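PDB 5JDD: titin, which builds a giant elastic filament of muscle sarcomeres from chains of immunoglobulin and fibronectin domains, and probably contributes passive elasticity in the I-band. Local coordinates for residues S182-I187 and S256-Y261; I206-L211 and L230-N235; L211-E216 and A244-F249. All coordinates share one frame; numbering follows the deposited sequence. Where two conformers were deposited one is given.

Interaction 1 (S182-I187 and S256-Y261)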
ATOM      1  N   SER A 182      35.294   0.988   2.189  1.00 10.22           N
ATOM      2  CA  SER A 182      36.615   1.573   1.992  1.00 11.50           C
ATOM      3  C   SER A 182      36.516   3.048   2.314  1.00 10.35           C
ATOM      4  O   SER A 182      35.854   3.804   1.598  1.00 11.26           O
ATOM      5  CB  SER A 182      37.088   1.389   0.553  1.00 14.36           C
ATOM      6  OG  SER A 182      38.459   1.734   0.437  1.00 20.87           O
ATOM      7  N   MET A 183      37.173   3.457   3.394  1.00 12.25           N
ATOM      8  CA  MET A 183      37.082   4.830   3.873  0.50 11.16           C
ATOM      9  C   MET A 183      37.956   5.790   3.076  1.00 12.08           C
ATOM     10  O   MET A 183      38.861   5.371   2.343  1.00 13.07           O
ATOM     11  CB  MET A 183      37.478   4.896   5.347  0.50 12.24           C
ATOM     12  CG  MET A 183      36.504   4.198   6.267  0.50 18.27           C
ATOM     13  SD  MET A 183      37.213   3.865   7.885  0.50 21.72           S
ATOM     14  CE  MET A 183      35.793   3.148   8.711  0.50 28.89           C
ATOM     15  N   LEU A 184      37.678   7.084   3.221  1.00 10.79           N
ATOM     16  CA  LEU A 184      38.520   8.122   2.627  1.00 10.47           C
ATOM     17  C   LEU A 184      39.922   8.045   3.206  1.00  9.62           C
ATOM     18  O   LEU A 184      40.109   7.756   4.398  1.00 13.94           O
ATOM     19  CB  LEU A 184      37.968   9.511   2.948  1.00 11.90           C
ATOM     20  CG  LEU A 184      36.721   9.963   2.202  1.00 13.28           C
ATOM     21  CD1 LEU A 184      36.291  11.361   2.662  1.00 13.56           C
ATOM     22  CD2 LEU A 184      36.989   9.960   0.700  1.00 14.29           C
ATOM     23  N   LYS A 185      40.911   8.293   2.359  1.00 11.86           N
ATOM     24  CA  LYS A 185      42.278   8.480   2.826  1.00 14.38           C
ATOM     25  C   LYS A 185      42.734   9.901   2.552  1.00 14.44           C
ATOM     26  O   LYS A 185      42.258  10.548   1.604  1.00 14.20           O
ATOM     27  CB  LYS A 185      43.230   7.488   2.155  1.00 18.80           C
ATOM     28  CG  LYS A 185      43.273   7.582   0.644  1.00 30.91           C
ATOM     29  CD  LYS A 185      44.220   6.527   0.072  1.00 37.87           C
ATOM     30  CE  LYS A 185      44.256   6.566  -1.448  1.00 41.31           C
ATOM     31  NZ  LYS A 185      45.469   5.856  -1.954  1.00 49.30           N
ATOM     32  N   ASP A 186      43.653  10.380   3.383  1.00 12.23           N
ATOM     33  CA  ASP A 186      44.241  11.696   3.177  1.00 12.30           C
ATOM     34  C   ASP A 186      44.883  11.756   1.803  1.00 13.80           C
ATOM     35  O   ASP A 186      45.368  10.739   1.275  1.00 13.57           O
ATOM     36  CB  ASP A 186      45.338  11.972   4.199  1.00 10.51           C
ATOM     37  CG  ASP A 186      44.816  12.283   5.575  1.00 14.32           C
ATOM     38  OD1 ASP A 186      43.593  12.448   5.768  1.00 14.04           O
ATOM     39  OD2 ASP A 186      45.663  12.375   6.486  1.00 21.30           O
ATOM     40  N   ILE A 187      44.885  12.954   1.229  1.00 10.76           N
ATOM     41  CA  ILE A 187      45.581  13.199  -0.021  1.00  9.19           C
ATOM     42  C   ILE A 187      46.625  14.271   0.203  1.00 10.91           C
ATOM     43  O   ILE A 187      46.336  15.343   0.740  1.00 12.02           O
ATOM     44  CB  ILE A 187      44.614  13.616  -1.145  1.00 10.50           C
ATOM     45  CG1 ILE A 187      43.674  12.445  -1.467  1.00 12.45           C
ATOM     46  CG2 ILE A 187      45.379  14.027  -2.387  1.00 12.38           C
ATOM     47  CD1 ILE A 187      42.558  12.780  -2.468  1.00 14.10           C
ATOM     48  N   SER A 256      32.612   9.444   6.445  1.00  9.56           N
ATOM     49  CA  SER A 256      34.054   9.253   6.420  1.00  9.67           C
ATOM     50  C   SER A 256      34.701  10.596   6.128  1.00  9.79           C
ATOM     51  O   SER A 256      34.240  11.315   5.234  1.00 11.19           O
ATOM     52  CB  SER A 256      34.439   8.228   5.347  1.00 10.41           C
ATOM     53  OG  SER A 256      35.856   8.074   5.294  1.00 12.86           O
ATOM     54  N   THR A 257      35.748  10.943   6.873  1.00  9.87           N
ATOM     55  CA  THR A 257      36.431  12.231   6.688  1.00 10.84           C
ATOM     56  C   THR A 257      37.926  12.020   6.462  1.00 12.85           C
ATOM     57  O   THR A 257      38.526  11.115   7.050  1.00 13.78           O
ATOM     58  CB  THR A 257      36.207  13.181   7.889  1.00 14.79           C
ATOM     59  OG1 THR A 257      34.807  13.434   8.053  1.00 16.80           O
ATOM     60  CG2 THR A 257      36.912  14.515   7.684  1.00 15.50           C
ATOM     61  N   ALA A 258      38.515  12.831   5.587  1.00  9.78           N
ATOM     62  CA  ALA A 258      39.964  12.831   5.403  1.00  9.76           C
ATOM     63  C   ALA A 258      40.388  14.233   5.035  1.00 12.39           C
ATOM     64  O   ALA A 258      39.547  15.100   4.804  1.00 13.94           O
ATOM     65  CB  ALA A 258      40.379  11.844   4.329  1.00 14.56           C
ATOM     66  N   THR A 259      41.693  14.462   4.987  1.00  9.79           N
ATOM     67  CA  THR A 259      42.203  15.801   4.748  1.00  9.58           C
ATOM     68  C   THR A 259      42.950  15.886   3.422  1.00  9.92           C
ATOM     69  O   THR A 259      43.686  14.962   3.054  1.00 11.92           O
ATOM     70  CB  THR A 259      43.140  16.208   5.892  1.00 10.95           C
ATOM     71  OG1 THR A 259      42.413  16.174   7.128  1.00 15.45           O
ATOM     72  CG2 THR A 259      43.696  17.615   5.676  1.00 13.20           C
ATOM     73  N   LEU A 260      42.754  16.993   2.707  1.00  8.93           N
ATOM     74  CA  LEU A 260      43.569  17.327   1.541  1.00  8.11           C
ATOM     75  C   LEU A 260      44.627  18.326   1.974  1.00  9.16           C
ATOM     76  O   LEU A 260      44.302  19.398   2.494  1.00 10.20           O
ATOM     77  CB  LEU A 260      42.712  17.943   0.430  1.00  9.39           C
ATOM     78  CG  LEU A 260      43.465  18.503  -0.781  1.00  9.23           C
ATOM     79  CD1 LEU A 260      44.262  17.426  -1.498  1.00 11.00           C
ATOM     80  CD2 LEU A 260      42.488  19.156  -1.753  1.00 10.55           C
ATOM     81  N   TYR A 261      45.890  17.955   1.774  1.00  9.59           N
ATOM     82  CA  TYR A 261      47.014  18.864   1.972  1.00 10.30           C
ATOM     83  C   TYR A 261      47.509  19.328   0.607  1.00 10.23           C
ATOM     84  O   TYR A 261      47.604  18.536  -0.338  1.00 12.06           O
ATOM     85  CB  TYR A 261      48.150  18.164   2.733  1.00 10.68           C
ATOM     86  CG  TYR A 261      47.775  17.703   4.124  1.00 12.72           C
ATOM     87  CD1 TYR A 261      47.871  18.565   5.212  1.00 15.54           C
ATOM     88  CD2 TYR A 261      47.318  16.412   4.345  1.00 12.88           C
ATOM     89  CE1 TYR A 261      47.531  18.148   6.487  1.00 18.49           C
ATOM     90  CE2 TYR A 261      46.964  15.990   5.617  1.00 14.78           C
ATOM     91  CZ  TYR A 261      47.075  16.860   6.678  1.00 15.25           C
ATOM     92  OH  TYR A 261      46.718  16.431   7.938  1.00 21.14           O
TER
HETATM   93  O   HOH W   1      39.018   8.344   6.704  1.00 36.75           O
HETATM   94  O   HOH W   2      45.747  13.973   8.353  1.00 33.82           O
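The passage from strand 180-182 to strand 187-190 in an I-set immunoglobulin domain lies against strand 254-263, with Leu-184, Asp-186 and Ile-187 meeting Ser-256, Ala-258 and Thr-259. Both segments head the same way: the path from Met-183 to Ile-187 runs within 8° of that from Ser-256 to Tyr-261. At the first end a side chain acts as acceptor for the backbone: OG of Ser-256, anti to its own backbone N (chi1 178°), takes the N-H of Leu-184, with N to OG at 2.9 Å. Leu-184 then leans on the strand by two parts, its CB 3.6 Å from CB of Ala-258 and its CD1 3.3 Å from the carbonyl O of Ser-256. A water donates to both Leu-184 O and Thr-257 O and so bridges the two backbones. Strand 180-182 belongs to one sheet of the sandwich and strand 187-190 to the other, the A-to-A' switch of I-set domains, and only past Asp-186 does parallel pairing begin. Just before it, OD1 of Asp-186 accepts the N-H of Thr-259: N lies 2.9 Å from OD1, above the carboxylate, 42° out of its plane. The other oxygen, OD2, sits at the edge of the Tyr-261 ring, 3.9 Å from CE2, and a second water links it to the phenol OH. The parallel bridge follows, Ile-187 N donating to Thr-259 O (3.0 Å) and Tyr-261 N to Ile-187 O (2.8 Å), the latter nearly straight in line with the carbonyl. On the inward side, CG2 of Ile-187 meets CD1 of Leu-260 at 3.7 Å, and Ile-187 also touches Phe-197 of the facing sheet.

Interaction 2 (I206-L211 and L230-N235)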
ATOM      1  N   ILE A 206      22.371   4.483  -3.216  1.00 11.81           N
ATOM      2  CA  ILE A 206      22.143   5.314  -2.046  1.00 10.63           C
ATOM      3  C   ILE A 206      22.350   6.791  -2.367  1.00 11.97           C
ATOM      4  O   ILE A 206      22.987   7.137  -3.366  1.00 15.55           O
ATOM      5  CB  ILE A 206      22.991   4.839  -0.854  1.00 12.02           C
ATOM      6  CG1 ILE A 206      24.457   4.698  -1.251  1.00 18.29           C
ATOM      7  CG2 ILE A 206      22.494   3.477  -0.397  1.00 15.60           C
ATOM      8  CD1 ILE A 206      25.275   5.946  -1.076  1.00 18.01           C
ATOM      9  N   SER A 207      21.770   7.655  -1.545  1.00 11.30           N
ATOM     10  CA  SER A 207      21.965   9.088  -1.687  0.60 12.55           C
ATOM     11  C   SER A 207      23.121   9.533  -0.805  1.00 12.25           C
ATOM     12  O   SER A 207      23.372   8.956   0.262  1.00 13.67           O
ATOM     13  CB  SER A 207      20.697   9.851  -1.316  0.60 14.68           C
ATOM     14  OG  SER A 207      19.659   9.562  -2.238  0.60 15.93           O
ATOM     15  N   TYR A 208      23.823  10.563  -1.244  1.00  9.65           N
ATOM     16  CA  TYR A 208      25.001  11.017  -0.526  1.00  9.76           C
ATOM     17  C   TYR A 208      25.235  12.503  -0.741  1.00  8.96           C
ATOM     18  O   TYR A 208      24.626  13.128  -1.613  1.00 11.89           O
ATOM     19  CB  TYR A 208      26.238  10.254  -1.023  1.00 11.31           C
ATOM     20  CG  TYR A 208      26.606  10.607  -2.452  1.00 11.38           C
ATOM     21  CD1 TYR A 208      27.486  11.648  -2.719  1.00 13.42           C
ATOM     22  CD2 TYR A 208      26.055   9.914  -3.534  1.00 14.67           C
ATOM     23  CE1 TYR A 208      27.814  11.992  -4.015  1.00 15.01           C
ATOM     24  CE2 TYR A 208      26.390  10.252  -4.844  1.00 19.12           C
ATOM     25  CZ  TYR A 208      27.271  11.291  -5.070  1.00 21.38           C
ATOM     26  OH  TYR A 208      27.636  11.676  -6.348  1.00 24.05           O
ATOM     27  N   LYS A 209      26.156  13.051   0.045  1.00  9.89           N
ATOM     28  CA  LYS A 209      26.687  14.383  -0.216  1.00  8.84           C
ATOM     29  C   LYS A 209      28.129  14.451   0.261  1.00 10.15           C
ATOM     30  O   LYS A 209      28.605  13.586   1.010  1.00 10.63           O
ATOM     31  CB  LYS A 209      25.855  15.464   0.471  1.00 12.81           C
ATOM     32  CG  LYS A 209      25.901  15.391   1.970  1.00 13.43           C
ATOM     33  CD  LYS A 209      24.832  16.280   2.595  1.00 20.41           C
ATOM     34  CE  LYS A 209      24.791  16.066   4.102  1.00 26.35           C
ATOM     35  NZ  LYS A 209      23.714  16.870   4.750  1.00 36.05           N
ATOM     36  N   TRP A 210      28.829  15.474  -0.192  1.00  9.23           N
ATOM     37  CA  TRP A 210      30.188  15.729   0.255  1.00  7.41           C
ATOM     38  C   TRP A 210      30.249  17.077   0.933  1.00  7.19           C
ATOM     39  O   TRP A 210      29.580  18.029   0.499  1.00  9.82           O
ATOM     40  CB  TRP A 210      31.139  15.751  -0.936  1.00  8.92           C
ATOM     41  CG  TRP A 210      31.327  14.425  -1.628  1.00  7.19           C
ATOM     42  CD1 TRP A 210      30.513  13.868  -2.582  1.00  8.50           C
ATOM     43  CD2 TRP A 210      32.415  13.509  -1.445  1.00  8.22           C
ATOM     44  NE1 TRP A 210      31.029  12.655  -2.992  1.00 11.33           N
ATOM     45  CE2 TRP A 210      32.200  12.420  -2.316  1.00  9.97           C
ATOM     46  CE3 TRP A 210      33.557  13.507  -0.631  1.00  9.34           C
ATOM     47  CZ2 TRP A 210      33.080  11.329  -2.390  1.00 10.89           C
ATOM     48  CZ3 TRP A 210      34.436  12.421  -0.709  1.00 10.47           C
ATOM     49  CH2 TRP A 210      34.192  11.354  -1.588  1.00  9.77           C
ATOM     50  N   LEU A 211      31.042  17.161   1.997  1.00  6.49           N
ATOM     51  CA  LEU A 211      31.231  18.413   2.719  1.00  8.52           C
ATOM     52  C   LEU A 211      32.681  18.832   2.672  1.00  8.46           C
ATOM     53  O   LEU A 211      33.592  17.986   2.699  1.00  9.89           O
ATOM     54  CB  LEU A 211      30.844  18.250   4.193  1.00 10.63           C
ATOM     55  CG  LEU A 211      29.540  17.513   4.522  1.00  9.96           C
ATOM     56  CD1 LEU A 211      29.351  17.403   6.040  1.00 11.60           C
ATOM     57  CD2 LEU A 211      28.342  18.207   3.886  1.00 12.14           C
ATOM     58  N   LEU A 230      29.852   0.690  -6.584  1.00 18.08           N
ATOM     59  CA  LEU A 230      29.671   1.030  -5.182  1.00 13.39           C
ATOM     60  C   LEU A 230      30.661   2.088  -4.713  1.00 12.45           C
ATOM     61  O   LEU A 230      30.775   2.346  -3.513  1.00 11.93           O
ATOM     62  CB  LEU A 230      29.824  -0.225  -4.331  1.00 15.85           C
ATOM     63  CG  LEU A 230      28.855  -1.345  -4.679  1.00 17.73           C
ATOM     64  CD1 LEU A 230      29.233  -2.628  -3.954  1.00 20.11           C
ATOM     65  CD2 LEU A 230      27.462  -0.917  -4.303  1.00 23.29           C
ATOM     66  N   THR A 231      31.378   2.708  -5.650  1.00 14.22           N
ATOM     67  CA  THR A 231      32.371   3.712  -5.303  0.61 12.46           C
ATOM     68  C   THR A 231      31.909   5.119  -5.695  1.00 13.18           C
ATOM     69  O   THR A 231      31.378   5.328  -6.788  1.00 20.78           O
ATOM     70  CB  THR A 231      33.730   3.390  -5.953  0.61 13.45           C
ATOM     71  OG1 THR A 231      34.173   2.106  -5.494  0.61 20.17           O
ATOM     72  CG2 THR A 231      34.774   4.439  -5.594  0.61 16.63           C
ATOM     73  N   HIS A 232      32.101   6.066  -4.786  1.00  9.80           N
ATOM     74  CA  HIS A 232      31.735   7.453  -5.016  1.00  9.40           C
ATOM     75  C   HIS A 232      33.001   8.279  -4.917  1.00  9.37           C
ATOM     76  O   HIS A 232      33.813   8.086  -4.006  1.00 12.12           O
ATOM     77  CB  HIS A 232      30.711   7.902  -3.975  1.00 10.89           C
ATOM     78  CG  HIS A 232      29.481   7.051  -3.954  1.00 12.28           C
ATOM     79  ND1 HIS A 232      28.429   7.250  -4.821  1.00 19.05           N
ATOM     80  CD2 HIS A 232      29.162   5.958  -3.218  1.00 12.68           C
ATOM     81  CE1 HIS A 232      27.499   6.336  -4.597  1.00 19.71           C
ATOM     82  NE2 HIS A 232      27.923   5.535  -3.633  1.00 13.15           N
ATOM     83  N   SER A 233      33.181   9.183  -5.869  1.00  7.78           N
ATOM     84  CA  SER A 233      34.413   9.962  -5.952  0.63  6.98           C
ATOM     85  C   SER A 233      34.151  11.460  -5.932  1.00  9.27           C
ATOM     86  O   SER A 233      33.094  11.926  -6.360  1.00  9.49           O
ATOM     87  CB  SER A 233      35.202   9.596  -7.213  0.63  9.77           C
ATOM     88  OG  SER A 233      34.452   9.870  -8.380  0.63  7.94           O
ATOM     89  N   LEU A 234      35.126  12.204  -5.433  1.00  9.73           N
ATOM     90  CA  LEU A 234      35.109  13.659  -5.481  1.00  8.95           C
ATOM     91  C   LEU A 234      36.412  14.071  -6.150  1.00  9.59           C
ATOM     92  O   LEU A 234      37.500  13.860  -5.604  1.00  9.95           O
ATOM     93  CB  LEU A 234      35.001  14.264  -4.075  1.00  8.29           C
ATOM     94  CG  LEU A 234      35.310  15.762  -3.951  1.00  8.26           C
ATOM     95  CD1 LEU A 234      34.333  16.591  -4.747  1.00 10.61           C
ATOM     96  CD2 LEU A 234      35.306  16.179  -2.485  1.00 10.78           C
ATOM     97  N   ASN A 235      36.301  14.616  -7.352  1.00  8.56           N
ATOM     98  CA  ASN A 235      37.460  14.959  -8.149  1.00  9.73           C
ATOM     99  C   ASN A 235      37.603  16.466  -8.164  1.00 10.04           C
ATOM    100  O   ASN A 235      36.698  17.167  -8.614  1.00 13.49           O
ATOM    101  CB  ASN A 235      37.289  14.417  -9.568  1.00 11.14           C
ATOM    102  CG  ASN A 235      38.479  14.733 -10.458  1.00 21.33           C
ATOM    103  OD1 ASN A 235      38.434  15.656 -11.273  1.00 30.81           O
ATOM    104  ND2 ASN A 235      39.550  13.969 -10.302  1.00 25.35           N
TER
HETATM  105  O   HOH W   3      30.514  11.142  -5.335  1.00 13.47           O
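Trp-210 and Leu-234 meet across the interior of the sandwich, where strand 209-212 of one sheet faces strand 231-236 of the other; the axes of segments 209-211 and 231-235 come within 9.1 Å, at 40°, too far for backbone pairing, so side chains carry the contact. From CB of Trp-210 the indole leaves with CG anti to the carbonyl carbon (chi1 -67°). Its six-membered ring receives CB of Leu-234 over one face, 3.6 Å from the centroid and only 4° off the ring normal, a centred CH-pi contact. Atom by atom, CD2, CE2, CZ3 and CH2 all lie at nearly the same distance from that CB, while CE3 also meets CD2 of Leu-234 at 3.7 Å. Farther out, CZ2 comes up to the backbone, 3.7 Å from the carbonyl O of His-232, which lies at the ring edge. On the pyrrole side NE1 donates to a water at 2.8 Å, and the same water donates to Ser-233 O, so this buried N-H is satisfied through a bridge to the opposite strand. Tyr-208 and Ile-206 extend the contact to His-232, whose CG lies over one face of the Tyr-208 ring: CE2 of Tyr-208 lies 3.6 Å from ND1, the rings meeting obliquely, and CD1 of Ile-206 is 3.7 Å from NE2. The imidazole has its own polar partner, ND1 being hydrogen-bonded to Thr-227. Phe-249 meets the indole edge-to-face. A tryptophan on strand C, here 209-212, packed between the two sheets is a well-known feature of the immunoglobulin fold.

Interaction 3 (L211-E216 and A244-F249)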
ATOM      1  N   LEU A 211      31.042  17.161   1.997  1.00  6.49           N
ATOM      2  CA  LEU A 211      31.231  18.413   2.719  1.00  8.52           C
ATOM      3  C   LEU A 211      32.681  18.832   2.672  1.00  8.46           C
ATOM      4  O   LEU A 211      33.592  17.986   2.699  1.00  9.89           O
ATOM      5  CB  LEU A 211      30.844  18.250   4.193  1.00 10.63           C
ATOM      6  CG  LEU A 211      29.540  17.513   4.522  1.00  9.96           C
ATOM      7  CD1 LEU A 211      29.351  17.403   6.040  1.00 11.60           C
ATOM      8  CD2 LEU A 211      28.342  18.207   3.886  1.00 12.14           C
ATOM      9  N   LYS A 212      32.891  20.145   2.633  1.00  9.50           N
ATOM     10  CA  LYS A 212      34.209  20.755   2.781  1.00  8.62           C
ATOM     11  C   LYS A 212      34.154  21.574   4.062  1.00  9.95           C
ATOM     12  O   LYS A 212      33.383  22.532   4.152  1.00 11.47           O
ATOM     13  CB  LYS A 212      34.523  21.648   1.580  1.00  9.76           C
ATOM     14  CG  LYS A 212      35.853  22.405   1.694  1.00  8.88           C
ATOM     15  CD  LYS A 212      36.017  23.366   0.540  1.00 10.88           C
ATOM     16  CE  LYS A 212      37.363  24.080   0.603  1.00 13.25           C
ATOM     17  NZ  LYS A 212      37.442  25.039  -0.547  1.00 14.06           N
ATOM     18  N   ASN A 213      34.948  21.181   5.053  1.00  9.95           N
ATOM     19  CA  ASN A 213      34.847  21.766   6.392  1.00  9.44           C
ATOM     20  C   ASN A 213      33.395  21.880   6.871  1.00 10.33           C
ATOM     21  O   ASN A 213      32.981  22.914   7.395  1.00 13.96           O
ATOM     22  CB  ASN A 213      35.562  23.121   6.456  1.00 10.77           C
ATOM     23  CG  ASN A 213      37.034  23.012   6.151  1.00 14.75           C
ATOM     24  OD1 ASN A 213      37.664  21.997   6.449  1.00 15.13           O
ATOM     25  ND2 ASN A 213      37.595  24.063   5.556  1.00 17.16           N
ATOM     26  N   GLY A 214      32.621  20.820   6.656  1.00  9.77           N
ATOM     27  CA  GLY A 214      31.253  20.769   7.139  1.00 11.18           C
ATOM     28  C   GLY A 214      30.201  21.423   6.252  1.00 12.09           C
ATOM     29  O   GLY A 214      29.006  21.360   6.558  1.00 15.72           O
ATOM     30  N   VAL A 215      30.633  22.041   5.154  1.00 10.71           N
ATOM     31  CA  VAL A 215      29.725  22.745   4.241  1.00 11.14           C
ATOM     32  C   VAL A 215      29.506  21.940   2.959  1.00 10.87           C
ATOM     33  O   VAL A 215      30.473  21.514   2.321  1.00 10.09           O
ATOM     34  CB  VAL A 215      30.300  24.123   3.881  1.00 12.48           C
ATOM     35  CG1 VAL A 215      29.383  24.852   2.906  1.00 14.84           C
ATOM     36  CG2 VAL A 215      30.497  24.951   5.140  1.00 16.51           C
ATOM     37  N   GLU A 216      28.248  21.746   2.562  1.00  9.76           N
ATOM     38  CA  GLU A 216      27.960  20.937   1.379  1.00  9.02           C
ATOM     39  C   GLU A 216      28.564  21.544   0.103  1.00 10.13           C
ATOM     40  O   GLU A 216      28.396  22.738  -0.183  1.00 13.08           O
ATOM     41  CB  GLU A 216      26.450  20.698   1.191  1.00 12.04           C
ATOM     42  CG  GLU A 216      26.139  19.796  -0.017  1.00 14.43           C
ATOM     43  CD  GLU A 216      24.654  19.541  -0.237  1.00 24.30           C
ATOM     44  OE1 GLU A 216      24.270  19.261  -1.394  1.00 29.21           O
ATOM     45  OE2 GLU A 216      23.878  19.604   0.737  1.00 22.81           O
ATOM     46  N   ALA A 244      42.795  23.159   0.413  1.00  9.23           N
ATOM     47  CA  ALA A 244      43.290  22.419   1.572  1.00  8.15           C
ATOM     48  C   ALA A 244      42.288  22.535   2.721  1.00 10.82           C
ATOM     49  O   ALA A 244      42.030  23.621   3.239  1.00 13.38           O
ATOM     50  CB  ALA A 244      44.669  22.904   1.976  1.00 10.64           C
ATOM     51  N   ALA A 245      41.713  21.398   3.091  1.00  9.43           N
ATOM     52  CA  ALA A 245      40.545  21.370   3.961  1.00  9.37           C
ATOM     53  C   ALA A 245      40.255  19.940   4.360  1.00  8.82           C
ATOM     54  O   ALA A 245      40.891  19.003   3.864  1.00 10.15           O
ATOM     55  CB  ALA A 245      39.335  21.952   3.216  1.00  8.77           C
ATOM     56  N   ASP A 246      39.276  19.772   5.239  1.00 10.53           N
ATOM     57  CA  ASP A 246      38.807  18.443   5.594  1.00 10.24           C
ATOM     58  C   ASP A 246      37.561  18.131   4.778  1.00  9.35           C
ATOM     59  O   ASP A 246      36.627  18.942   4.714  1.00 11.14           O
ATOM     60  CB  ASP A 246      38.462  18.353   7.080  1.00 13.57           C
ATOM     61  CG  ASP A 246      39.653  18.574   7.975  1.00 21.24           C
ATOM     62  OD1 ASP A 246      40.796  18.326   7.535  1.00 17.01           O
ATOM     63  OD2 ASP A 246      39.434  19.006   9.127  1.00 28.81           O
ATOM     64  N   TYR A 247      37.542  16.954   4.164  1.00  9.42           N
ATOM     65  CA  TYR A 247      36.426  16.558   3.323  1.00  8.75           C
ATOM     66  C   TYR A 247      35.693  15.388   3.939  1.00 10.73           C
ATOM     67  O   TYR A 247      36.323  14.465   4.471  1.00 12.00           O
ATOM     68  CB  TYR A 247      36.933  16.221   1.918  1.00  8.04           C
ATOM     69  CG  TYR A 247      37.417  17.450   1.201  1.00  7.95           C
ATOM     70  CD1 TYR A 247      38.711  17.933   1.386  1.00  8.28           C
ATOM     71  CD2 TYR A 247      36.562  18.164   0.378  1.00  9.89           C
ATOM     72  CE1 TYR A 247      39.143  19.097   0.745  1.00  8.21           C
ATOM     73  CE2 TYR A 247      36.996  19.312  -0.288  1.00  8.91           C
ATOM     74  CZ  TYR A 247      38.282  19.776  -0.085  1.00  7.93           C
ATOM     75  OH  TYR A 247      38.704  20.922  -0.722  1.00 10.10           O
ATOM     76  N   THR A 248      34.360  15.436   3.877  1.00  7.91           N
ATOM     77  CA  THR A 248      33.537  14.400   4.481  1.00 11.29           C
ATOM     78  C   THR A 248      32.541  13.858   3.467  1.00  8.72           C
ATOM     79  O   THR A 248      31.826  14.614   2.807  1.00 10.54           O
ATOM     80  CB  THR A 248      32.751  14.932   5.694  1.00  9.54           C
ATOM     81  OG1 THR A 248      33.664  15.480   6.656  1.00 11.15           O
ATOM     82  CG2 THR A 248      31.941  13.816   6.350  1.00 11.07           C
ATOM     83  N   PHE A 249      32.504  12.537   3.342  1.00  8.52           N
ATOM     84  CA  PHE A 249      31.462  11.875   2.584  1.00  8.42           C
ATOM     85  C   PHE A 249      30.373  11.494   3.570  1.00  9.12           C
ATOM     86  O   PHE A 249      30.673  10.937   4.637  1.00  8.96           O
ATOM     87  CB  PHE A 249      32.030  10.630   1.901  1.00  9.12           C
ATOM     88  CG  PHE A 249      30.988   9.755   1.268  1.00  8.47           C
ATOM     89  CD1 PHE A 249      30.529  10.015  -0.018  1.00  8.52           C
ATOM     90  CD2 PHE A 249      30.489   8.658   1.951  1.00 10.40           C
ATOM     91  CE1 PHE A 249      29.574   9.188  -0.610  1.00  7.96           C
ATOM     92  CE2 PHE A 249      29.527   7.839   1.372  1.00 11.01           C
ATOM     93  CZ  PHE A 249      29.072   8.104   0.084  1.00 10.86           C
TER
HETATM   94  O   HOH W   4      37.752  22.720  -2.450  1.00 13.75           O
HETATM   95  O   HOH W   5      40.520  24.596   5.245  1.00 18.95           O
HETATM   96  O   HOH W   6      34.211  18.258   6.300  1.00 11.75           O
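Leu-211 pairs with Thr-248 through two backbone hydrogen bonds, Leu-211 N to Thr-248 O at 2.8 Å and Thr-248 N to Leu-211 O at 2.9 Å, as an antiparallel hydrogen-bonded pair should. Their side chains stand on the same face of the sheet, CB to CB 4.1 Å. Lys-212 follows as a non-hydrogen-bonded pair with Tyr-247, on the other face. Its CG is anti to the backbone N (chi1 176°) and the extended chain runs side by side with the phenol, pointing the same way: CG lies 3.8 Å from CE2 of Tyr-247, and CE is 3.7 Å from OH. The two polar tips are joined by a water, and each also has a backbone partner, NZ at Gly-242 O and OH at Asp-243 O. The bond from OH to a carbonyl four residues earlier meets the definition of the tyrosine corner, a feature of Greek-key sandwiches such as this immunoglobulin domain, here at the start of strand F. Asn-213 grips Asp-246 twice. Its N donates to Asp-246 O at 2.8 Å, and its side chain bends back so that OD1 accepts Asp-246 N at 3.0 Å, the donor tilted 33° from the amide plane. ND2 rests 3.6 Å from CB of Ala-245 and reaches Ala-244 O through a water. Asn-213 and Gly-214 are the central residues of a type I' turn, closed by mutual backbone bonds between Lys-212 and Val-215; at the glycine's phi of 84° a CB would press on the carbonyl O of Asn-213. Gly-214 N donates to a further water, which in turn donates to Asp-246 O. With Val-215 the chain turns away from strand 245-251 into the short strand 215-216.

How the interactions relate
From the N terminus, 182-187 comes first and its partner 256-261 last, so interaction 1 closes the longest loop and encloses the other two. Inside it, 206-211 and 211-216 share Leu-211, and their partners 230-235 and 244-249 follow in the same order, so interactions 2 and 3 cross. Interaction 3, and interaction 1 from Ile-187 on, join neighbours within one sheet, interaction 1 also bringing in the loop that comes over from the other. Probable side-chain hydrogen bonds, Thr-259 OG1 with Asp-246 OD1 and Thr-257 OG1 with Thr-248 OG1, link the two. Interaction 2 spans the sheets: Trp-210 packs on Leu-184 of interaction 1, and Leu-234 on Tyr-247 of interaction 3.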